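Local coordinates for protein catalase (Corynebacterium glutamicum, PDB 4B7H) that breaks down hydrogen peroxide to water and oxygen at a buried haem and also binds NADPH, here with nitric oxide on the haem iron, at residues A[70-76]-A[104-110]; A[214-218]-A[426-430]; A[177-182]-A[490-495]. All coordinates share one frame; numbering follows the deposited sequence.

In the fold
Interactions 1 and 2 both reach the antiparallel sheet of the catalase barrel, yet differ sharply in place and chemistry. In interaction 1, close to the centre of the folded chain, paired strands and the turn leading into them hold polar side chains against haem, and every touching residue is buried. Interaction 2, about 28 Å away between centres, is smaller: one glutamine and one isoleucine of 214-218 meet a loop that other subunits cover. Interaction 3 lies away from the sheet, joining a helix of the catalase region to one of the C-terminal helices through indoles, a threonine and two stacked arginines. Interactions 2 and 3 both touch the second subunit, whereas interaction 1 meets no other chain.

Interaction 1: A[70-76]-A[104-110]; sequences HAKGHGA and AVRFSTV. With HEM (protoporphyrin IX containing Fe), chain E; NO (nitric oxide), chain F.
His-70 and Ser-108 meet on the distal side of haem, where one strand of the catalase beta-barrel begins (73-76) and its antiparallel neighbour (104-108) ends. The imidazole lies between two layers: pyrrole carbon C3D of haem sits 3.3 Å from its plane on one face, and Val-110 CG2 makes a CH-pi contact on the other. Its CG stands anti to the carbonyl carbon (chi1 -65°), which lays the ring over the porphyrin with NE2 3.5 Å from the oxygen of the iron-bound nitric oxide. ND1 donates to Ser-108 OG (2.8 Å, 165°) in the ring plane, a second-shell bond that fixes the rotation of the imidazole. Arg-106, extended from CG to NE, reaches toward the turn at 70-72; its NH1 and NH2 both grip His-70 O end-on, in the carbonyl plane, and Gly-73 CA packs against one guanidinium face. Gly-73 and Gly-75 let the two backbones approach closely, with Gly-73 CA 3.9 Å from Ser-108 CA. Between these non-hydrogen-bonded pairs, His-74 and Phe-107 form a hydrogen-bonded pair, their side chains on the other face of the sheet, and the His-74 ring reaches Ser-203. From Arg-106, NH1 also donates to haem propionate oxygen O2D at 2.7 Å.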
loop_
_atom_site.group_PDB
_atom_site.type_symbol
_atom_site.label_atom_id
_atom_site.label_comp_id
_atom_site.label_asym_id
_atom_site.label_seq_id
_atom_site.Cartn_x
_atom_site.Cartn_y
_atom_site.Cartn_z
ATOM N N HIS A 70 19.431 1.836 8.202
ATOM C CA HIS A 70 19.636 0.554 8.896
ATOM C C HIS A 70 18.971 -0.624 8.167
ATOM O O HIS A 70 18.561 -1.602 8.793
ATOM C CB HIS A 70 19.183 0.600 10.363
ATOM C CG HIS A 70 19.975 1.534 11.237
ATOM N ND1 HIS A 70 20.965 1.094 12.094
ATOM C CD2 HIS A 70 19.875 2.872 11.436
ATOM C CE1 HIS A 70 21.457 2.122 12.763
ATOM N NE2 HIS A 70 20.818 3.214 12.380
ATOM N N ALA A 71 18.909 -0.546 6.839
ATOM C CA ALA A 71 18.313 -1.612 6.025
ATOM C C ALA A 71 18.955 -2.981 6.209
ATOM O O ALA A 71 18.248 -3.992 6.212
ATOM C CB ALA A 71 18.349 -1.237 4.557
ATOM N N LYS A 72 20.286 -3.013 6.312
ATOM C CA LYS A 72 21.040 -4.274 6.369
ATOM C C LYS A 72 21.296 -4.691 7.810
ATOM O O LYS A 72 22.111 -4.080 8.502
ATOM C CB LYS A 72 22.392 -4.141 5.655
ATOM C CG LYS A 72 23.204 -5.448 5.646
ATOM C CD LYS A 72 22.640 -6.421 4.600
ATOM C CE LYS A 72 23.198 -7.853 4.700
ATOM N NZ LYS A 72 24.694 -7.897 4.635
ATOM N N GLY A 73 20.620 -5.730 8.273
ATOM C CA GLY A 73 20.803 -6.165 9.642
ATOM C C GLY A 73 20.380 -7.594 9.878
ATOM O O GLY A 73 19.959 -8.294 8.951
ATOM N N HIS A 74 20.477 -8.020 11.134
ATOM C CA HIS A 74 20.261 -9.412 11.502
ATOM C C HIS A 74 20.106 -9.433 13.002
ATOM O O HIS A 74 20.445 -8.459 13.683
ATOM C CB HIS A 74 21.469 -10.257 11.101
ATOM C CG HIS A 74 22.764 -9.688 11.580
ATOM N ND1 HIS A 74 23.450 -8.721 10.877
ATOM C CD2 HIS A 74 23.471 -9.905 12.715
ATOM C CE1 HIS A 74 24.540 -8.385 11.545
ATOM N NE2 HIS A 74 24.568 -9.076 12.672
ATOM N N GLY A 75 19.602 -10.529 13.548
ATOM C CA GLY A 75 19.354 -10.515 14.970
ATOM C C GLY A 75 19.177 -11.861 15.626
ATOM O O GLY A 75 19.457 -12.909 15.040
ATOM N N ALA A 76 18.698 -11.818 16.861
ATOM C CA ALA A 76 18.600 -13.003 17.695
ATOM C C ALA A 76 17.720 -12.701 18.882
ATOM O O ALA A 76 17.235 -11.582 19.046
ATOM C CB ALA A 76 19.983 -13.435 18.164
ATOM N N ALA A 104 14.657 -9.522 22.289
ATOM C CA ALA A 104 15.068 -9.610 20.896
ATOM C C ALA A 104 16.157 -8.569 20.681
ATOM O O ALA A 104 16.215 -7.567 21.399
ATOM C CB ALA A 104 13.902 -9.323 19.971
ATOM N N VAL A 105 17.011 -8.793 19.687
ATOM C CA VAL A 105 17.999 -7.795 19.291
ATOM C C VAL A 105 18.137 -7.784 17.783
ATOM O O VAL A 105 18.030 -8.825 17.147
ATOM C CB VAL A 105 19.381 -8.041 19.975
ATOM C CG1 VAL A 105 20.056 -9.306 19.438
ATOM C CG2 VAL A 105 20.298 -6.847 19.802
ATOM N N ARG A 106 18.347 -6.604 17.207
ATOM C CA ARG A 106 18.754 -6.501 15.809
ATOM C C ARG A 106 19.992 -5.616 15.725
ATOM O O ARG A 106 20.036 -4.528 16.317
ATOM C CB ARG A 106 17.620 -5.966 14.920
ATOM C CG ARG A 106 17.939 -5.972 13.412
ATOM C CD ARG A 106 16.719 -5.564 12.603
ATOM N NE ARG A 106 16.952 -5.513 11.154
ATOM C CZ ARG A 106 17.496 -4.479 10.513
ATOM N NH1 ARG A 106 17.905 -3.406 11.190
ATOM N NH2 ARG A 106 17.649 -4.524 9.186
ATOM N N PHE A 107 21.005 -6.117 15.026
ATOM C CA PHE A 107 22.225 -5.370 14.734
ATOM C C PHE A 107 22.179 -4.983 13.268
ATOM O O PHE A 107 21.522 -5.648 12.465
ATOM C CB PHE A 107 23.453 -6.251 14.951
ATOM C CG PHE A 107 23.597 -6.781 16.358
ATOM C CD1 PHE A 107 24.086 -5.968 17.375
ATOM C CD2 PHE A 107 23.274 -8.096 16.653
ATOM C CE1 PHE A 107 24.231 -6.456 18.665
ATOM C CE2 PHE A 107 23.415 -8.589 17.937
ATOM C CZ PHE A 107 23.896 -7.768 18.945
ATOM N N SER A 108 22.901 -3.937 12.888
ATOM C CA SER A 108 22.787 -3.434 11.521
ATOM C C SER A 108 23.919 -2.488 11.176
ATOM O O SER A 108 24.649 -2.047 12.056
ATOM C CB SER A 108 21.458 -2.682 11.370
ATOM O OG SER A 108 21.349 -1.658 12.352
ATOM N N THR A 109 24.050 -2.171 9.891
ATOM C CA THR A 109 24.797 -0.990 9.473
ATOM C C THR A 109 23.768 0.135 9.311
ATOM O O THR A 109 22.615 -0.038 9.711
ATOM C CB THR A 109 25.554 -1.232 8.161
ATOM O OG1 THR A 109 24.628 -1.697 7.170
ATOM C CG2 THR A 109 26.660 -2.264 8.353
ATOM N N VAL A 110 24.162 1.264 8.722
ATOM C CA VAL A 110 23.264 2.413 8.581
ATOM C C VAL A 110 22.926 2.774 7.136
ATOM O O VAL A 110 21.755 2.838 6.765
ATOM C CB VAL A 110 23.841 3.667 9.276
ATOM C CG1 VAL A 110 22.942 4.886 9.029
ATOM C CG2 VAL A 110 24.021 3.405 10.763
HETATM C CHA HEM E . 16.445 2.881 12.341
HETATM C CHB HEM E . 14.851 7.455 12.584
HETATM C CHC HEM E . 18.812 8.627 15.108
HETATM C CHD HEM E . 19.427 3.947 16.058
HETATM C C1A HEM E . 15.681 4.010 12.173
HETATM C C2A HEM E . 14.406 4.077 11.483
HETATM C C3A HEM E . 13.970 5.343 11.572
HETATM C C4A HEM E . 14.947 6.111 12.304
HETATM C CMA HEM E . 12.672 5.943 11.023
HETATM C CAA HEM E . 13.705 2.882 10.801
HETATM C CBA HEM E . 12.848 2.151 11.825
HETATM C CGA HEM E . 11.980 1.087 11.206
HETATM O O1A HEM E . 11.815 0.029 11.863
HETATM O O2A HEM E . 11.445 1.272 10.082
HETATM C C1B HEM E . 15.793 8.191 13.266
HETATM C C2B HEM E . 15.761 9.620 13.485
HETATM C C3B HEM E . 16.880 9.942 14.167
HETATM C C4B HEM E . 17.620 8.724 14.411
HETATM C CMB HEM E . 14.635 10.544 12.978
HETATM C CAB HEM E . 17.362 11.307 14.693
HETATM C CBB HEM E . 16.517 12.290 15.004
HETATM C C1C HEM E . 19.228 7.466 15.736
HETATM C C2C HEM E . 20.047 7.348 16.934
HETATM C C3C HEM E . 20.207 6.036 17.182
HETATM C C4C HEM E . 19.479 5.306 16.165
HETATM C CMC HEM E . 20.627 8.542 17.731
HETATM C CAC HEM E . 20.934 5.322 18.347
HETATM C CBC HEM E . 21.071 5.876 19.564
HETATM C C1D HEM E . 18.742 3.252 15.100
HETATM C C2D HEM E . 18.812 1.832 14.973
HETATM C C3D HEM E . 17.897 1.486 13.830
HETATM C C4D HEM E . 17.341 2.730 13.373
HETATM C CMD HEM E . 19.650 0.868 15.809
HETATM C CAD HEM E . 17.617 0.078 13.325
HETATM C CBD HEM E . 16.642 -0.594 14.289
HETATM C CGD HEM E . 16.490 -2.001 13.793
HETATM O O1D HEM E . 15.376 -2.383 13.353
HETATM O O2D HEM E . 17.501 -2.747 13.815
HETATM N NA HEM E . 15.983 5.268 12.674
HETATM N NB HEM E . 16.934 7.671 13.836
HETATM N NC HEM E . 18.893 6.195 15.297
HETATM N ND HEM E . 17.874 3.760 14.138
HETATM FE FE HEM E . 17.464 5.722 13.954
HETATM N N NO F . 18.638 5.945 12.748
HETATM O O NO F . 19.540 6.423 12.305
HETATM O O HOH W 1 19.922 1.784 4.991
HETATM O O HOH W 2 22.010 -0.700 6.479
HETATM O O HOH W 3 16.678 -7.208 8.525
#

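Interaction 2: A[214-218]-A[426-430]; sequences FQWIN and DDIYV
The carboxamide of Gln-215 reads the backbone of Val-430 with both of its ends. Val-430 N donates to Gln-215 OE1 at 2.8 Å, arriving on a lone pair in the carbonyl plane, while Gln-215 NE2 donates to Val-430 O at 2.9 Å with an N-H...O angle of 167°. Together they close a two-bond ring that holds the amide edge-on to the Val-430 backbone, fixes its rotation and settles which end is oxygen and which nitrogen. The chain reaches that far because CG is anti to the backbone N (chi1 -163°) and the next torsion is also extended. Strand 214-217 belongs to the antiparallel sheet of the catalase barrel, pairing with strand 223-232, and the loop between strands 423-424 and 439-441 is laid across its side chains without backbone pairing to it. Two residues on, Ile-217 points the same way: its CD1 touches Asp-426 O at 3.2 Å and Val-430 CG2 at 3.8 Å, so the methyl is set between the two ends of the loop segment. The CB of Tyr-429 rests 3.7 Å from Gln-215 OE1, but its ring leads away and its hydroxyl bonds to Gln-346. Further out, Asp-427 forms a salt bridge with Arg-441 of the second subunit, and Ile-428 packs on Leu-439 of that same subunit.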
loop_
_atom_site.group_PDB
_atom_site.type_symbol
_atom_site.label_atom_id
_atom_site.label_comp_id
_atom_site.label_asym_id
_atom_site.label_seq_id
_atom_site.Cartn_x
_atom_site.Cartn_y
_atom_site.Cartn_z
ATOM N N PHE A 214 18.371 9.339 29.004
ATOM C CA PHE A 214 17.001 8.990 29.339
ATOM C C PHE A 214 16.738 9.344 30.794
ATOM O O PHE A 214 17.620 9.867 31.495
ATOM C CB PHE A 214 16.772 7.498 29.108
ATOM C CG PHE A 214 16.830 7.111 27.661
ATOM C CD1 PHE A 214 15.712 7.255 26.850
ATOM C CD2 PHE A 214 18.011 6.637 27.106
ATOM C CE1 PHE A 214 15.765 6.926 25.502
ATOM C CE2 PHE A 214 18.077 6.298 25.767
ATOM C CZ PHE A 214 16.949 6.440 24.962
ATOM N N GLN A 215 15.530 9.056 31.263
ATOM C CA GLN A 215 15.211 9.301 32.663
ATOM C C GLN A 215 14.748 8.008 33.330
ATOM O O GLN A 215 14.087 7.181 32.707
ATOM C CB GLN A 215 14.147 10.395 32.795
ATOM C CG GLN A 215 14.048 10.984 34.196
ATOM C CD GLN A 215 13.065 12.128 34.257
ATOM O OE1 GLN A 215 11.855 11.920 34.333
ATOM N NE2 GLN A 215 13.576 13.349 34.194
ATOM N N TRP A 216 15.139 7.827 34.587
ATOM C CA TRP A 216 14.624 6.757 35.425
ATOM C C TRP A 216 13.824 7.415 36.536
ATOM O O TRP A 216 14.240 8.445 37.087
ATOM C CB TRP A 216 15.764 5.936 36.028
ATOM C CG TRP A 216 16.215 4.766 35.202
ATOM C CD1 TRP A 216 15.782 4.419 33.953
ATOM C CD2 TRP A 216 17.183 3.779 35.580
ATOM N NE1 TRP A 216 16.425 3.276 33.532
ATOM C CE2 TRP A 216 17.287 2.861 34.515
ATOM C CE3 TRP A 216 17.972 3.580 36.723
ATOM C CZ2 TRP A 216 18.149 1.761 34.557
ATOM C CZ3 TRP A 216 18.827 2.494 36.766
ATOM C CH2 TRP A 216 18.912 1.596 35.690
ATOM N N ILE A 217 12.668 6.845 36.847
ATOM C CA ILE A 217 11.845 7.354 37.938
ATOM C C ILE A 217 11.540 6.200 38.890
ATOM O O ILE A 217 11.142 5.109 38.452
ATOM C CB ILE A 217 10.533 7.977 37.414
ATOM C CG1 ILE A 217 10.819 9.051 36.359
ATOM C CG2 ILE A 217 9.732 8.576 38.546
ATOM C CD1 ILE A 217 9.580 9.817 35.918
ATOM N N ASN A 218 11.743 6.431 40.187
ATOM C CA ASN A 218 11.510 5.388 41.185
ATOM C C ASN A 218 10.051 5.351 41.661
ATOM O O ASN A 218 9.212 6.127 41.184
ATOM C CB ASN A 218 12.521 5.479 42.354
ATOM C CG ASN A 218 12.312 6.700 43.240
ATOM O OD1 ASN A 218 11.292 7.377 43.158
ATOM N ND2 ASN A 218 13.283 6.973 44.108
ATOM N N ASP A 426 4.911 12.958 34.173
ATOM C CA ASP A 426 6.163 12.282 34.523
ATOM C C ASP A 426 6.437 11.037 33.675
ATOM O O ASP A 426 7.586 10.633 33.509
ATOM C CB ASP A 426 6.207 11.939 36.025
ATOM C CG ASP A 426 5.097 10.997 36.447
ATOM O OD1 ASP A 426 3.920 11.313 36.197
ATOM O OD2 ASP A 426 5.402 9.939 37.041
ATOM N N ASP A 427 5.382 10.434 33.142
ATOM C CA ASP A 427 5.519 9.272 32.270
ATOM C C ASP A 427 6.176 9.615 30.935
ATOM O O ASP A 427 6.676 8.728 30.247
ATOM C CB ASP A 427 4.143 8.694 32.002
ATOM C CG ASP A 427 3.217 9.714 31.402
ATOM O OD1 ASP A 427 2.763 10.607 32.147
ATOM O OD2 ASP A 427 2.976 9.649 30.179
ATOM N N ILE A 428 6.145 10.889 30.553
ATOM C CA ILE A 428 6.918 11.349 29.408
ATOM C C ILE A 428 8.327 11.635 29.921
ATOM O O ILE A 428 9.271 10.925 29.568
ATOM C CB ILE A 428 6.248 12.558 28.721
ATOM C CG1 ILE A 428 4.785 12.225 28.404
ATOM C CG2 ILE A 428 6.986 12.925 27.442
ATOM C CD1 ILE A 428 4.017 13.372 27.789
ATOM N N TYR A 429 8.449 12.656 30.769
ATOM C CA TYR A 429 9.610 12.828 31.656
ATOM C C TYR A 429 9.322 13.953 32.632
ATOM O O TYR A 429 8.500 14.833 32.353
ATOM C CB TYR A 429 10.941 13.092 30.915
ATOM C CG TYR A 429 10.975 14.299 29.998
ATOM C CD1 TYR A 429 10.413 14.243 28.731
ATOM C CD2 TYR A 429 11.607 15.475 30.379
ATOM C CE1 TYR A 429 10.456 15.327 27.869
ATOM C CE2 TYR A 429 11.657 16.575 29.521
ATOM C CZ TYR A 429 11.067 16.496 28.270
ATOM O OH TYR A 429 11.107 17.576 27.404
ATOM N N VAL A 430 9.973 13.910 33.790
ATOM C CA VAL A 430 9.951 15.060 34.687
ATOM C C VAL A 430 10.880 16.088 34.057
ATOM O O VAL A 430 12.097 15.875 33.977
ATOM C CB VAL A 430 10.446 14.716 36.099
ATOM C CG1 VAL A 430 10.368 15.949 36.996
ATOM C CG2 VAL A 430 9.623 13.584 36.689
#

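Interaction 3: A[177-182]-A[490-495]; sequences WDFWTR and RVYDYW
Two helices pack against each other here, 173-182 of the catalase region and 487-498 of the C-terminal helical region, their local axes 9.5 Å apart and crossing at 43°. Thr-181 lies at the middle of the joint. Arg-490 grips it side-on with two nitrogens: NE donates to Thr-181 OG1 in the guanidinium plane, and NH2 to Thr-181 O, both at 3.0 Å, the latter from above the carbonyl plane rather than on a lone pair. A bend at chi3 (63°) turns the guanidinium toward the C-terminal end of helix 173-182. OG1 in turn donates to Trp-177 O, which also accepts the Thr-181 backbone N from the opposite face, while the methyl CG2 faces Val-491 and Tyr-494. The guanidinium of Arg-182 stacks on that of Arg-490, planes 18° apart and centres 4.2 Å apart; this pairing of like charges is probably eased by the salt bridge from Arg-182 NE to Asp-178 OD1, and Arg-182 NH1 also bonds to Thr-413 O of the second subunit. On the other flank, Val-491 CG1 lies over one face of the Trp-177 indole, toward its rim, and Trp-180 CE3 over the opposite face, while Trp-177 NE1 bonds to Ala-479 O. The far rim of Trp-177 meets Trp-495 obliquely, and CZ3 of Trp-177 comes 3.4 Å from NE1 of Trp-495.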
loop_
_atom_site.group_PDB
_atom_site.type_symbol
_atom_site.label_atom_id
_atom_site.label_comp_id
_atom_site.label_asym_id
_atom_site.label_seq_id
_atom_site.Cartn_x
_atom_site.Cartn_y
_atom_site.Cartn_z
ATOM N N TRP A 177 31.539 14.448 2.916
ATOM C CA TRP A 177 32.399 15.417 3.590
ATOM C C TRP A 177 31.872 16.846 3.485
ATOM O O TRP A 177 32.094 17.656 4.394
ATOM C CB TRP A 177 33.833 15.320 3.068
ATOM C CG TRP A 177 34.499 14.065 3.525
ATOM C CD1 TRP A 177 34.717 12.927 2.795
ATOM C CD2 TRP A 177 34.991 13.799 4.840
ATOM N NE1 TRP A 177 35.329 11.976 3.580
ATOM C CE2 TRP A 177 35.508 12.491 4.839
ATOM C CE3 TRP A 177 35.059 14.551 6.021
ATOM C CZ2 TRP A 177 36.082 11.912 5.973
ATOM C CZ3 TRP A 177 35.613 13.973 7.145
ATOM C CH2 TRP A 177 36.126 12.670 7.112
ATOM N N ASP A 178 31.186 17.170 2.390
ATOM C CA ASP A 178 30.553 18.483 2.279
ATOM C C ASP A 178 29.547 18.638 3.415
ATOM O O ASP A 178 29.541 19.656 4.117
ATOM C CB ASP A 178 29.861 18.648 0.920
ATOM C CG ASP A 178 29.372 20.067 0.676
ATOM O OD1 ASP A 178 30.098 21.020 1.031
ATOM O OD2 ASP A 178 28.254 20.228 0.130
ATOM N N PHE A 179 28.721 17.612 3.630
ATOM C CA PHE A 179 27.753 17.682 4.718
ATOM C C PHE A 179 28.447 17.744 6.075
ATOM O O PHE A 179 28.145 18.624 6.886
ATOM C CB PHE A 179 26.756 16.519 4.715
ATOM C CG PHE A 179 25.797 16.578 5.879
ATOM C CD1 PHE A 179 24.697 17.433 5.839
ATOM C CD2 PHE A 179 26.028 15.843 7.037
ATOM C CE1 PHE A 179 23.831 17.536 6.917
ATOM C CE2 PHE A 179 25.164 15.947 8.128
ATOM C CZ PHE A 179 24.059 16.794 8.060
ATOM N N TRP A 180 29.370 16.819 6.325
ATOM C CA TRP A 180 30.023 16.761 7.633
ATOM C C TRP A 180 30.731 18.066 8.003
ATOM O O TRP A 180 30.600 18.543 9.131
ATOM C CB TRP A 180 31.006 15.600 7.705
ATOM C CG TRP A 180 30.398 14.255 8.033
ATOM C CD1 TRP A 180 29.292 14.000 8.809
ATOM C CD2 TRP A 180 30.900 12.976 7.617
ATOM N NE1 TRP A 180 29.078 12.635 8.888
ATOM C CE2 TRP A 180 30.050 11.990 8.166
ATOM C CE3 TRP A 180 31.984 12.572 6.831
ATOM C CZ2 TRP A 180 30.260 10.622 7.959
ATOM C CZ3 TRP A 180 32.185 11.219 6.617
ATOM C CH2 TRP A 180 31.328 10.258 7.179
ATOM N N THR A 181 31.479 18.644 7.064
ATOM C CA THR A 181 32.181 19.897 7.366
ATOM C C THR A 181 31.253 21.101 7.495
ATOM O O THR A 181 31.594 22.077 8.165
ATOM C CB THR A 181 33.290 20.225 6.341
ATOM O OG1 THR A 181 32.710 20.446 5.049
ATOM C CG2 THR A 181 34.313 19.106 6.273
ATOM N N ARG A 182 30.093 21.052 6.844
ATOM C CA ARG A 182 29.129 22.138 6.973
ATOM C C ARG A 182 28.216 21.936 8.183
ATOM O O ARG A 182 27.489 22.848 8.574
ATOM C CB ARG A 182 28.334 22.320 5.676
ATOM C CG ARG A 182 29.198 22.829 4.525
ATOM C CD ARG A 182 28.428 23.000 3.212
ATOM N NE ARG A 182 29.347 23.460 2.180
ATOM C CZ ARG A 182 29.702 24.730 2.017
ATOM N NH1 ARG A 182 29.184 25.673 2.797
ATOM N NH2 ARG A 182 30.577 25.060 1.077
ATOM N N ARG A 490 37.935 22.554 3.396
ATOM C CA ARG A 490 36.942 22.382 4.456
ATOM C C ARG A 490 37.302 21.199 5.347
ATOM O O ARG A 490 37.203 21.277 6.575
ATOM C CB ARG A 490 35.534 22.195 3.885
ATOM C CG ARG A 490 34.987 23.420 3.165
ATOM C CD ARG A 490 33.477 23.352 3.044
ATOM N NE ARG A 490 32.854 23.366 4.365
ATOM C CZ ARG A 490 32.554 24.474 5.037
ATOM N NH1 ARG A 490 32.796 25.664 4.506
ATOM N NH2 ARG A 490 32.006 24.393 6.239
ATOM N N VAL A 491 37.723 20.098 4.731
ATOM C CA VAL A 491 38.088 18.913 5.497
ATOM C C VAL A 491 39.377 19.151 6.294
ATOM O O VAL A 491 39.484 18.729 7.446
ATOM C CB VAL A 491 38.190 17.665 4.598
ATOM C CG1 VAL A 491 38.619 16.454 5.411
ATOM C CG2 VAL A 491 36.849 17.395 3.912
ATOM N N TYR A 492 40.343 19.849 5.698
ATOM C CA TYR A 492 41.566 20.179 6.422
ATOM C C TYR A 492 41.243 20.965 7.698
ATOM O O TYR A 492 41.784 20.675 8.770
ATOM C CB TYR A 492 42.530 20.995 5.550
ATOM C CG TYR A 492 43.019 20.321 4.278
ATOM C CD1 TYR A 492 43.101 18.934 4.172
ATOM C CD2 TYR A 492 43.398 21.083 3.175
ATOM C CE1 TYR A 492 43.549 18.333 3.003
ATOM C CE2 TYR A 492 43.851 20.494 2.013
ATOM C CZ TYR A 492 43.922 19.119 1.929
ATOM O OH TYR A 492 44.370 18.539 0.762
ATOM N N ASP A 493 40.380 21.972 7.570
ATOM C CA ASP A 493 40.023 22.830 8.697
ATOM C C ASP A 493 39.285 22.056 9.780
ATOM O O ASP A 493 39.530 22.239 10.970
ATOM C CB ASP A 493 39.127 23.978 8.227
ATOM C CG ASP A 493 39.867 25.016 7.415
ATOM O OD1 ASP A 493 41.120 25.031 7.412
ATOM O OD2 ASP A 493 39.172 25.841 6.787
ATOM N N TYR A 494 38.365 21.197 9.349
ATOM C CA TYR A 494 37.561 20.384 10.248
ATOM C C TYR A 494 38.468 19.541 11.138
ATOM O O TYR A 494 38.323 19.543 12.361
ATOM C CB TYR A 494 36.675 19.516 9.375
ATOM C CG TYR A 494 35.696 18.546 9.998
ATOM C CD1 TYR A 494 34.392 18.936 10.304
ATOM C CD2 TYR A 494 36.035 17.209 10.163
ATOM C CE1 TYR A 494 33.465 18.015 10.792
ATOM C CE2 TYR A 494 35.121 16.289 10.645
ATOM C CZ TYR A 494 33.847 16.694 10.964
ATOM O OH TYR A 494 32.955 15.759 11.423
ATOM N N TRP A 495 39.424 18.837 10.540
ATOM C CA TRP A 495 40.316 18.003 11.339
ATOM C C TRP A 495 41.285 18.813 12.195
ATOM O O TRP A 495 41.578 18.429 13.325
ATOM C CB TRP A 495 41.009 16.938 10.480
ATOM C CG TRP A 495 39.988 15.944 10.029
ATOM C CD1 TRP A 495 39.514 15.753 8.755
ATOM C CD2 TRP A 495 39.244 15.060 10.873
ATOM N NE1 TRP A 495 38.536 14.782 8.759
ATOM C CE2 TRP A 495 38.352 14.343 10.044
ATOM C CE3 TRP A 495 39.253 14.795 12.250
ATOM C CZ2 TRP A 495 37.483 13.378 10.547
ATOM C CZ3 TRP A 495 38.392 13.839 12.748
ATOM C CH2 TRP A 495 37.512 13.145 11.900
#